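Local coordinates for protein sorbitol dehydrogenase (Gluconobacter oxydans, PDB 5ITG) that probably oxidises D-sorbitol to L-sorbose with an NADP cofactor, as a Rossmann-fold dehydrogenase of the mannitol dehydrogenase family, at residues Pro26-Phe31 with Pro53-Val58; Tyr44-Leu49 with Arg96-Leu101; Glu74-Asp79 with Leu101-Leu106. One frame throughout, in Å; residues are numbered along the deposited sequence.

How the contacts relate
All three contacts lie in the Rossmann domain of the chain. The model holds no substrate; the contacts are tied together by the sheet. Strand 56-61 of contact 1 pairs in parallel with strand 93-106, which supplies the second segment of both contact 2 and contact 3. The centres of contacts 1 and 2 are about 11 Å apart, and Ile57 N lies 2.8 Å from Ala100 O, a probable hydrogen bond. Contact 3 is centred about 13 Å from contact 1, joined to it by Ile57 O and Arg102 N at 2.9 Å. Contacts 2 and 3 share Leu101, with centres about 14 Å apart.

Contact 1. Residues Pro26-Phe31 with Pro53-Val58; sequences PGIVHF and PDWAIV
Strands 26-31 and 56-58 run parallel as neighbours in the Rossmann sheet, their short axes 4.6 Å apart at closest approach and turned by 40°. The register slips by one residue between Pro26 and Ile28, a beta bulge, and Ala56 O accepts from both Gly27 N and Ile28 N. Beyond it the pairing is regular: Val58 N donates to Ile28 O, and His30 N to Val58 O. Ile28 and Ile57 lie side by side on one face of the sheet, pointing the same way, with Ile28 CB 4.1 Å from Ile57 CG1. Farther along that face, Ile57 CG2 meets His30 CB at 3.8 Å. The imidazole of His30 leads away from this pair, its CG anti to the backbone N (chi1 -178°), and ND1 is hydrogen-bonded to Ser127 OG. Val29 and Val58 occupy the other face, where His117 of helix 111-119 touches both. Val58 also reaches back to the start of the first strand: its CG2 packs 3.6 Å from Pro26 CB, the two side chains crossing obliquely. At the bulge, Gly27 CA comes within 3.3 Å of Asp54 O, and a beta carbon on Gly27 would collide with that oxygen. The indole of Trp55 crosses Ile28 at about a right angle, and Ile28 CG1 meets the ring edge near its plane, 3.9 Å from Trp55 CE3.

Contact 2. Residues Tyr44-Leu49 with Arg96-Leu101; sequences YVEQIL and RVMGAL
Arg96 slides past Glu46 in the opposite direction, Arg96 NH2 coming 3.9 Å from Glu46 CG. Their charged ends are not in direct contact, since Glu46 OE2 and Arg96 NH2 are 4.6 Å apart; the carboxylate and guanidinium planes are 67° apart. A water joins them instead: it accepts from Arg96 NE in the guanidinium plane and donates to Glu46 OE2 at 2.6 Å. The same water donates to Val97 O, tying the strand backbone into the bridge. Selenomethionine Met98 bends at chi2 and chi3 and crosses the aliphatic part of Glu46, with SE 4.1 Å from Glu46 CG. At Gly99 the carboxylate meets the backbone. Gly99 N donates to Glu46 OE2 at 2.9 Å, on the syn side and 26° out of the carboxylate plane, with a weak second bond to Glu46 OE1. Glu46 CG is anti to the backbone N (chi1 -178°), and the bend at chi2 brings CD round to the side of Gly99. Tyr19 OH supplies a further hydrogen bond to OE1, so both oxygens of this buried acid have partners, which would probably help to stabilise its negative charge. Ala100 CB fits beside Glu46 OE1 at 3.4 Å and also touches Val45 CG1 and Leu49 CD2. The contact thus joins the end of helix 41-46 to strand 93-106 where that strand is interrupted, with strands 14-15, 82-87 and 56-61 hydrogen-bonded to it through Val97, Met98 and Ala100.

Contact 3. Residues Glu74-Asp79 with Leu101-Leu106; sequences EFKAQD and LRDYLL
Helix 66-77 packs against strand 93-106 of the Rossmann sheet, and the contact centres on an offset stack between the rings of Phe75 and Tyr104. Their centroids are 4.7 Å apart and their planes differ by 14°; Tyr104 CD2 sits over one face of Phe75, toward the rim, 3.6 Å from Phe75 CD2. Tyr104 CG is anti to the backbone N (chi1 -175°), which sets CG out on the helix side. Leu101 crosses the Phe75 side chain at about a right angle, bringing its CD2 to 3.8 Å from Phe75 CE1. Lys76 curls through bends at chi2 and chi3, and its NZ forms a salt bridge with Asp103 OD1 at 3.2 Å, approaching from above the carboxylate plane. That oxygen also takes a weak bond from Tyr104 N. Arg102, on the strand, grips the backbone of Asp79, just past the helix end, end-on: NH1 at 3.1 Å and NH2 at 3.0 Å both donate to Asp79 O, which lies slightly out of the guanidinium plane. The third nitrogen, NE, is held by Gly99 O, which helps to fix the rotation of the group. An alanine in place of Arg102 takes away both donors to Asp79 O and the one to Gly99 O, and would probably leave the turn after the helix less firmly held to the strand. Asp79, with positive phi, is the C-prime residue of a Schellman motif, in which Cys80 N bonds to Phe75 O and Asp79 N to Lys76 O, a typical way of ending an alpha-helix.

Contact 1. Residues Pro26-Phe31 with Pro53-Val58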
loop_
_atom_site.group_PDB
_atom_site.type_symbol
_atom_site.label_atom_id
_atom_site.label_comp_id
_atom_site.label_asym_id
_atom_site.label_seq_id
_atom_site.Cartn_x
_atom_site.Cartn_y
_atom_site.Cartn_z
ATOM N N PRO A 26 -19.180 -18.169 -0.611
ATOM C CA PRO A 26 -18.869 -16.810 -0.140
ATOM C C PRO A 26 -18.755 -16.633 1.380
ATOM O O PRO A 26 -19.625 -17.068 2.139
ATOM C CB PRO A 26 -20.006 -15.971 -0.722
ATOM C CG PRO A 26 -20.393 -16.729 -1.962
ATOM C CD PRO A 26 -20.379 -18.155 -1.469
ATOM N N GLY A 27 -17.676 -15.980 1.811
ATOM C CA GLY A 27 -17.463 -15.724 3.224
ATOM C C GLY A 27 -16.984 -14.300 3.447
ATOM O O GLY A 27 -16.939 -13.806 4.578
ATOM N N ILE A 28 -16.630 -13.637 2.350
ATOM C CA ILE A 28 -16.123 -12.268 2.385
ATOM C C ILE A 28 -16.768 -11.408 1.302
ATOM O O ILE A 28 -16.966 -11.863 0.172
ATOM C CB ILE A 28 -14.590 -12.236 2.109
ATOM C CG1 ILE A 28 -13.855 -13.144 3.092
ATOM C CG2 ILE A 28 -14.065 -10.799 2.202
ATOM C CD1 ILE A 28 -12.424 -13.437 2.671
ATOM N N VAL A 29 -17.103 -10.174 1.656
ATOM C CA VAL A 29 -17.637 -9.226 0.686
ATOM C C VAL A 29 -16.558 -8.155 0.605
ATOM O O VAL A 29 -16.126 -7.630 1.634
ATOM C CB VAL A 29 -18.956 -8.586 1.151
ATOM C CG1 VAL A 29 -19.258 -7.346 0.304
ATOM C CG2 VAL A 29 -20.086 -9.586 1.017
ATOM N N HIS A 30 -16.110 -7.842 -0.606
ATOM C CA HIS A 30 -15.062 -6.838 -0.786
ATOM C C HIS A 30 -15.516 -5.616 -1.568
ATOM O O HIS A 30 -16.045 -5.741 -2.671
ATOM C CB HIS A 30 -13.861 -7.442 -1.514
ATOM C CG HIS A 30 -12.726 -6.486 -1.687
ATOM N ND1 HIS A 30 -11.835 -6.200 -0.675
ATOM C CD2 HIS A 30 -12.368 -5.706 -2.735
ATOM C CE1 HIS A 30 -10.980 -5.283 -1.091
ATOM N NE2 HIS A 30 -11.282 -4.965 -2.336
ATOM N N PHE A 31 -15.279 -4.438 -0.999
ATOM C CA PHE A 31 -15.629 -3.173 -1.639
ATOM C C PHE A 31 -14.402 -2.593 -2.343
ATOM O O PHE A 31 -13.359 -2.408 -1.726
ATOM C CB PHE A 31 -16.132 -2.173 -0.594
ATOM C CG PHE A 31 -17.574 -2.369 -0.203
ATOM C CD1 PHE A 31 -18.597 -1.884 -1.013
ATOM C CD2 PHE A 31 -17.909 -3.039 0.971
ATOM C CE1 PHE A 31 -19.939 -2.059 -0.661
ATOM C CE2 PHE A 31 -19.250 -3.221 1.334
ATOM C CZ PHE A 31 -20.266 -2.729 0.513
ATOM N N PRO A 53 -13.098 -23.899 2.196
ATOM C CA PRO A 53 -13.841 -23.454 1.015
ATOM C C PRO A 53 -14.961 -22.440 1.235
ATOM O O PRO A 53 -15.556 -21.967 0.272
ATOM C CB PRO A 53 -14.366 -24.765 0.440
ATOM C CG PRO A 53 -14.638 -25.564 1.673
ATOM C CD PRO A 53 -13.400 -25.309 2.502
ATOM N N ASP A 54 -15.249 -22.095 2.485
ATOM C CA ASP A 54 -16.325 -21.143 2.747
ATOM C C ASP A 54 -15.871 -19.693 2.819
ATOM O O ASP A 54 -16.511 -18.863 3.464
ATOM C CB ASP A 54 -17.065 -21.522 4.033
ATOM C CG ASP A 54 -17.887 -22.789 3.878
ATOM O OD1 ASP A 54 -18.708 -22.852 2.940
ATOM O OD2 ASP A 54 -17.717 -23.720 4.691
ATOM N N TRP A 55 -14.779 -19.381 2.132
ATOM C CA TRP A 55 -14.266 -18.022 2.150
ATOM C C TRP A 55 -14.148 -17.377 0.781
ATOM O O TRP A 55 -13.251 -16.561 0.546
ATOM C CB TRP A 55 -12.919 -17.992 2.868
ATOM C CG TRP A 55 -13.043 -18.355 4.321
ATOM C CD1 TRP A 55 -12.696 -19.538 4.907
ATOM C CD2 TRP A 55 -13.558 -17.525 5.365
ATOM N NE1 TRP A 55 -12.959 -19.495 6.255
ATOM C CE2 TRP A 55 -13.490 -18.270 6.563
ATOM C CE3 TRP A 55 -14.072 -16.221 5.406
ATOM C CZ2 TRP A 55 -13.914 -17.753 7.793
ATOM C CZ3 TRP A 55 -14.490 -15.706 6.628
ATOM C CH2 TRP A 55 -14.409 -16.472 7.806
ATOM N N ALA A 56 -15.052 -17.740 -0.125
ATOM C CA ALA A 56 -15.050 -17.155 -1.460
ATOM C C ALA A 56 -15.317 -15.676 -1.271
ATOM O O ALA A 56 -15.831 -15.267 -0.230
ATOM C CB ALA A 56 -16.143 -17.779 -2.324
ATOM N N ILE A 57 -14.987 -14.873 -2.274
ATOM C CA ILE A 57 -15.182 -13.430 -2.171
ATOM C C ILE A 57 -16.235 -12.888 -3.134
ATOM O O ILE A 57 -16.241 -13.230 -4.308
ATOM C CB ILE A 57 -13.859 -12.668 -2.451
ATOM C CG1 ILE A 57 -12.760 -13.130 -1.488
ATOM C CG2 ILE A 57 -14.076 -11.176 -2.292
ATOM C CD1 ILE A 57 -11.367 -12.611 -1.865
ATOM N N VAL A 58 -17.119 -12.038 -2.623
ATOM C CA VAL A 58 -18.138 -11.399 -3.447
ATOM C C VAL A 58 -17.666 -9.955 -3.584
ATOM O O VAL A 58 -17.617 -9.228 -2.597
ATOM C CB VAL A 58 -19.525 -11.393 -2.763
ATOM C CG1 VAL A 58 -20.525 -10.665 -3.643
ATOM C CG2 VAL A 58 -19.987 -12.817 -2.496
#

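Contact 2. Residues Tyr44-Leu49 with Arg96-Leu101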
loop_
_atom_site.group_PDB
_atom_site.type_symbol
_atom_site.label_atom_id
_atom_site.label_comp_id
_atom_site.label_asym_id
_atom_site.label_seq_id
_atom_site.Cartn_x
_atom_site.Cartn_y
_atom_site.Cartn_z
ATOM N N TYR A 44 -4.036 -14.312 -1.286
ATOM C CA TYR A 44 -3.887 -15.106 -0.064
ATOM C C TYR A 44 -5.077 -16.037 0.157
ATOM O O TYR A 44 -4.907 -17.197 0.545
ATOM C CB TYR A 44 -3.705 -14.191 1.155
ATOM C CG TYR A 44 -2.327 -13.566 1.244
ATOM C CD1 TYR A 44 -1.234 -14.300 1.709
ATOM C CD2 TYR A 44 -2.116 -12.242 0.849
ATOM C CE1 TYR A 44 0.043 -13.731 1.784
ATOM C CE2 TYR A 44 -0.844 -11.662 0.916
ATOM C CZ TYR A 44 0.228 -12.409 1.382
ATOM O OH TYR A 44 1.479 -11.835 1.438
ATOM N N VAL A 45 -6.283 -15.535 -0.096
ATOM C CA VAL A 45 -7.474 -16.350 0.079
ATOM C C VAL A 45 -7.435 -17.551 -0.865
ATOM O O VAL A 45 -7.812 -18.668 -0.488
ATOM C CB VAL A 45 -8.751 -15.516 -0.172
ATOM C CG1 VAL A 45 -9.974 -16.425 -0.242
ATOM C CG2 VAL A 45 -8.921 -14.499 0.956
ATOM N N GLU A 46 -6.961 -17.319 -2.084
ATOM C CA GLU A 46 -6.859 -18.365 -3.094
ATOM C C GLU A 46 -6.065 -19.565 -2.574
ATOM O O GLU A 46 -6.325 -20.707 -2.960
ATOM C CB GLU A 46 -6.170 -17.811 -4.346
ATOM C CG GLU A 46 -6.036 -18.802 -5.492
ATOM C CD GLU A 46 -7.286 -18.873 -6.344
ATOM O OE1 GLU A 46 -8.378 -18.562 -5.823
ATOM O OE2 GLU A 46 -7.180 -19.245 -7.531
ATOM N N GLN A 47 -5.108 -19.297 -1.689
ATOM C CA GLN A 47 -4.249 -20.339 -1.137
ATOM C C GLN A 47 -4.779 -21.076 0.091
ATOM O O GLN A 47 -4.151 -22.020 0.557
ATOM C CB GLN A 47 -2.877 -19.751 -0.822
ATOM C CG GLN A 47 -2.192 -19.139 -2.032
ATOM C CD GLN A 47 -0.978 -18.320 -1.648
ATOM O OE1 GLN A 47 0.019 -18.857 -1.161
ATOM N NE2 GLN A 47 -1.059 -17.004 -1.855
ATOM N N ILE A 48 -5.918 -20.651 0.626
ATOM C CA ILE A 48 -6.489 -21.336 1.784
ATOM C C ILE A 48 -7.880 -21.878 1.473
ATOM O O ILE A 48 -8.518 -22.499 2.321
ATOM C CB ILE A 48 -6.564 -20.401 3.023
ATOM C CG1 ILE A 48 -7.278 -19.094 2.670
ATOM C CG2 ILE A 48 -5.163 -20.115 3.545
ATOM C CD1 ILE A 48 -8.777 -19.234 2.468
ATOM N N LEU A 49 -8.343 -21.648 0.247
ATOM C CA LEU A 49 -9.663 -22.100 -0.175
ATOM C C LEU A 49 -9.739 -23.628 -0.252
ATOM O O LEU A 49 -10.820 -24.214 -0.167
ATOM C CB LEU A 49 -10.000 -21.482 -1.533
ATOM C CG LEU A 49 -11.325 -20.722 -1.656
ATOM C CD1 LEU A 49 -11.564 -19.856 -0.431
ATOM C CD2 LEU A 49 -11.292 -19.868 -2.915
ATOM N N ARG A 96 -1.167 -17.599 -13.274
ATOM C CA ARG A 96 -2.215 -18.458 -12.743
ATOM C C ARG A 96 -3.587 -17.821 -12.915
ATOM O O ARG A 96 -3.714 -16.597 -12.990
ATOM C CB ARG A 96 -1.961 -18.731 -11.258
ATOM C CG ARG A 96 -1.998 -17.482 -10.378
ATOM C CD ARG A 96 -1.569 -17.809 -8.962
ATOM N NE ARG A 96 -2.377 -18.886 -8.401
ATOM C CZ ARG A 96 -2.035 -19.608 -7.340
ATOM N NH1 ARG A 96 -0.890 -19.370 -6.713
ATOM N NH2 ARG A 96 -2.840 -20.567 -6.903
ATOM N N VAL A 97 -4.613 -18.663 -12.993
ATOM C CA VAL A 97 -5.982 -18.190 -13.130
ATOM C C VAL A 97 -6.577 -18.238 -11.729
ATOM O O VAL A 97 -6.657 -19.298 -11.110
ATOM C CB VAL A 97 -6.794 -19.091 -14.091
ATOM C CG1 VAL A 97 -8.232 -18.603 -14.186
ATOM C CG2 VAL A 97 -6.147 -19.082 -15.463
HETATM N N MSE A 98 -6.978 -17.073 -11.237
HETATM C CA MSE A 98 -7.536 -16.917 -9.902
HETATM C C MSE A 98 -9.040 -17.181 -9.842
HETATM O O MSE A 98 -9.793 -16.660 -10.658
HETATM C CB MSE A 98 -7.260 -15.493 -9.421
HETATM C CG MSE A 98 -5.795 -15.094 -9.467
HETATM SE SE MSE A 98 -4.879 -15.653 -7.877
HETATM C CE MSE A 98 -5.667 -14.357 -6.676
ATOM N N GLY A 99 -9.475 -17.961 -8.856
ATOM C CA GLY A 99 -10.892 -18.259 -8.734
ATOM C C GLY A 99 -11.592 -17.799 -7.462
ATOM O O GLY A 99 -12.802 -17.987 -7.326
ATOM N N ALA A 100 -10.857 -17.176 -6.542
ATOM C CA ALA A 100 -11.430 -16.721 -5.274
ATOM C C ALA A 100 -12.613 -15.748 -5.372
ATOM O O ALA A 100 -13.511 -15.776 -4.529
ATOM C CB ALA A 100 -10.333 -16.110 -4.397
ATOM N N LEU A 101 -12.604 -14.887 -6.385
ATOM C CA LEU A 101 -13.671 -13.905 -6.587
ATOM C C LEU A 101 -14.803 -14.596 -7.337
ATOM O O LEU A 101 -14.702 -14.814 -8.543
ATOM C CB LEU A 101 -13.140 -12.727 -7.408
ATOM C CG LEU A 101 -14.050 -11.525 -7.658
ATOM C CD1 LEU A 101 -14.438 -10.874 -6.337
ATOM C CD2 LEU A 101 -13.321 -10.535 -8.544
HETATM O O HOH W 1 -4.905 -19.885 -8.718
#

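Contact 3. Residues Glu74-Asp79 with Leu101-Leu106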
loop_
_atom_site.group_PDB
_atom_site.type_symbol
_atom_site.label_atom_id
_atom_site.label_comp_id
_atom_site.label_asym_id
_atom_site.label_seq_id
_atom_site.Cartn_x
_atom_site.Cartn_y
_atom_site.Cartn_z
ATOM N N GLU A 74 -17.362 -7.527 -18.081
ATOM C CA GLU A 74 -16.193 -8.302 -18.473
ATOM C C GLU A 74 -15.861 -9.364 -17.431
ATOM O O GLU A 74 -15.417 -10.462 -17.773
ATOM C CB GLU A 74 -14.999 -7.376 -18.688
ATOM C CG GLU A 74 -15.207 -6.370 -19.801
ATOM C CD GLU A 74 -13.934 -5.640 -20.171
ATOM O OE1 GLU A 74 -13.326 -5.010 -19.283
ATOM O OE2 GLU A 74 -13.541 -5.696 -21.354
ATOM N N PHE A 75 -16.073 -9.033 -16.159
ATOM C CA PHE A 75 -15.820 -9.972 -15.064
ATOM C C PHE A 75 -16.808 -11.133 -15.159
ATOM O O PHE A 75 -16.413 -12.298 -15.205
ATOM C CB PHE A 75 -15.980 -9.272 -13.709
ATOM C CG PHE A 75 -14.690 -8.740 -13.136
ATOM C CD1 PHE A 75 -13.758 -9.605 -12.563
ATOM C CD2 PHE A 75 -14.402 -7.378 -13.175
ATOM C CE1 PHE A 75 -12.556 -9.120 -12.038
ATOM C CE2 PHE A 75 -13.201 -6.881 -12.653
ATOM C CZ PHE A 75 -12.278 -7.756 -12.084
ATOM N N LYS A 76 -18.097 -10.810 -15.191
ATOM C CA LYS A 76 -19.130 -11.835 -15.290
ATOM C C LYS A 76 -18.914 -12.704 -16.531
ATOM O O LYS A 76 -19.159 -13.908 -16.504
ATOM C CB LYS A 76 -20.515 -11.180 -15.343
ATOM C CG LYS A 76 -20.878 -10.385 -14.091
ATOM C CD LYS A 76 -21.057 -11.291 -12.870
ATOM C CE LYS A 76 -22.264 -12.211 -13.029
ATOM N NZ LYS A 76 -22.518 -13.042 -11.814
ATOM N N ALA A 77 -18.444 -12.094 -17.614
ATOM C CA ALA A 77 -18.204 -12.822 -18.858
ATOM C C ALA A 77 -17.167 -13.931 -18.690
ATOM O O ALA A 77 -17.250 -14.974 -19.341
ATOM C CB ALA A 77 -17.757 -11.852 -19.953
ATOM N N GLN A 78 -16.188 -13.709 -17.819
ATOM C CA GLN A 78 -15.153 -14.709 -17.588
ATOM C C GLN A 78 -15.394 -15.472 -16.293
ATOM O O GLN A 78 -14.463 -16.046 -15.723
ATOM C CB GLN A 78 -13.773 -14.049 -17.543
ATOM C CG GLN A 78 -13.321 -13.485 -18.875
ATOM C CD GLN A 78 -11.969 -12.802 -18.792
ATOM O OE1 GLN A 78 -11.459 -12.292 -19.791
ATOM N NE2 GLN A 78 -11.380 -12.786 -17.599
ATOM N N ASP A 79 -16.649 -15.481 -15.843
ATOM C CA ASP A 79 -17.024 -16.162 -14.606
ATOM C C ASP A 79 -16.205 -15.618 -13.439
ATOM O O ASP A 79 -15.893 -16.344 -12.492
ATOM C CB ASP A 79 -16.812 -17.677 -14.735
ATOM C CG ASP A 79 -17.825 -18.333 -15.658
ATOM O OD1 ASP A 79 -19.035 -18.243 -15.369
ATOM O OD2 ASP A 79 -17.414 -18.939 -16.672
ATOM N N LEU A 101 -12.604 -14.887 -6.385
ATOM C CA LEU A 101 -13.671 -13.905 -6.587
ATOM C C LEU A 101 -14.803 -14.596 -7.337
ATOM O O LEU A 101 -14.702 -14.814 -8.543
ATOM C CB LEU A 101 -13.140 -12.727 -7.408
ATOM C CG LEU A 101 -14.050 -11.525 -7.658
ATOM C CD1 LEU A 101 -14.438 -10.874 -6.337
ATOM C CD2 LEU A 101 -13.321 -10.535 -8.544
ATOM N N ARG A 102 -15.878 -14.931 -6.625
ATOM C CA ARG A 102 -16.992 -15.649 -7.236
ATOM C C ARG A 102 -18.148 -14.821 -7.781
ATOM O O ARG A 102 -19.016 -15.347 -8.473
ATOM C CB ARG A 102 -17.526 -16.701 -6.260
ATOM C CG ARG A 102 -16.585 -17.889 -6.049
ATOM C CD ARG A 102 -16.391 -18.697 -7.332
ATOM N NE ARG A 102 -15.316 -18.176 -8.177
ATOM C CZ ARG A 102 -15.441 -17.898 -9.473
ATOM N NH1 ARG A 102 -16.602 -18.082 -10.088
ATOM N NH2 ARG A 102 -14.400 -17.443 -10.160
ATOM N N ASP A 103 -18.175 -13.533 -7.469
ATOM C CA ASP A 103 -19.228 -12.676 -7.988
ATOM C C ASP A 103 -18.756 -11.235 -7.937
ATOM O O ASP A 103 -17.961 -10.863 -7.069
ATOM C CB ASP A 103 -20.514 -12.822 -7.169
ATOM C CG ASP A 103 -21.769 -12.544 -7.992
ATOM O OD1 ASP A 103 -21.674 -11.833 -9.018
ATOM O OD2 ASP A 103 -22.853 -13.034 -7.604
ATOM N N TYR A 104 -19.238 -10.433 -8.879
ATOM C CA TYR A 104 -18.885 -9.023 -8.947
ATOM C C TYR A 104 -20.183 -8.242 -9.119
ATOM O O TYR A 104 -20.842 -8.336 -10.156
ATOM C CB TYR A 104 -17.947 -8.773 -10.128
ATOM C CG TYR A 104 -17.411 -7.361 -10.217
ATOM C CD1 TYR A 104 -18.244 -6.291 -10.546
ATOM C CD2 TYR A 104 -16.063 -7.095 -9.972
ATOM C CE1 TYR A 104 -17.744 -4.986 -10.628
ATOM C CE2 TYR A 104 -15.554 -5.797 -10.051
ATOM C CZ TYR A 104 -16.398 -4.748 -10.379
ATOM O OH TYR A 104 -15.895 -3.471 -10.452
ATOM N N LEU A 105 -20.550 -7.479 -8.096
ATOM C CA LEU A 105 -21.779 -6.700 -8.140
ATOM C C LEU A 105 -21.554 -5.205 -8.212
ATOM O O LEU A 105 -20.655 -4.666 -7.570
ATOM C CB LEU A 105 -22.642 -6.983 -6.907
ATOM C CG LEU A 105 -23.292 -8.355 -6.735
ATOM C CD1 LEU A 105 -22.241 -9.435 -6.597
ATOM C CD2 LEU A 105 -24.190 -8.318 -5.503
ATOM N N LEU A 106 -22.381 -4.542 -9.010
ATOM C CA LEU A 106 -22.338 -3.095 -9.127
ATOM C C LEU A 106 -23.435 -2.610 -8.184
ATOM O O LEU A 106 -24.625 -2.733 -8.488
ATOM C CB LEU A 106 -22.648 -2.657 -10.557
ATOM C CG LEU A 106 -21.446 -2.432 -11.469
ATOM C CD1 LEU A 106 -21.920 -2.173 -12.892
ATOM C CD2 LEU A 106 -20.640 -1.257 -10.947
#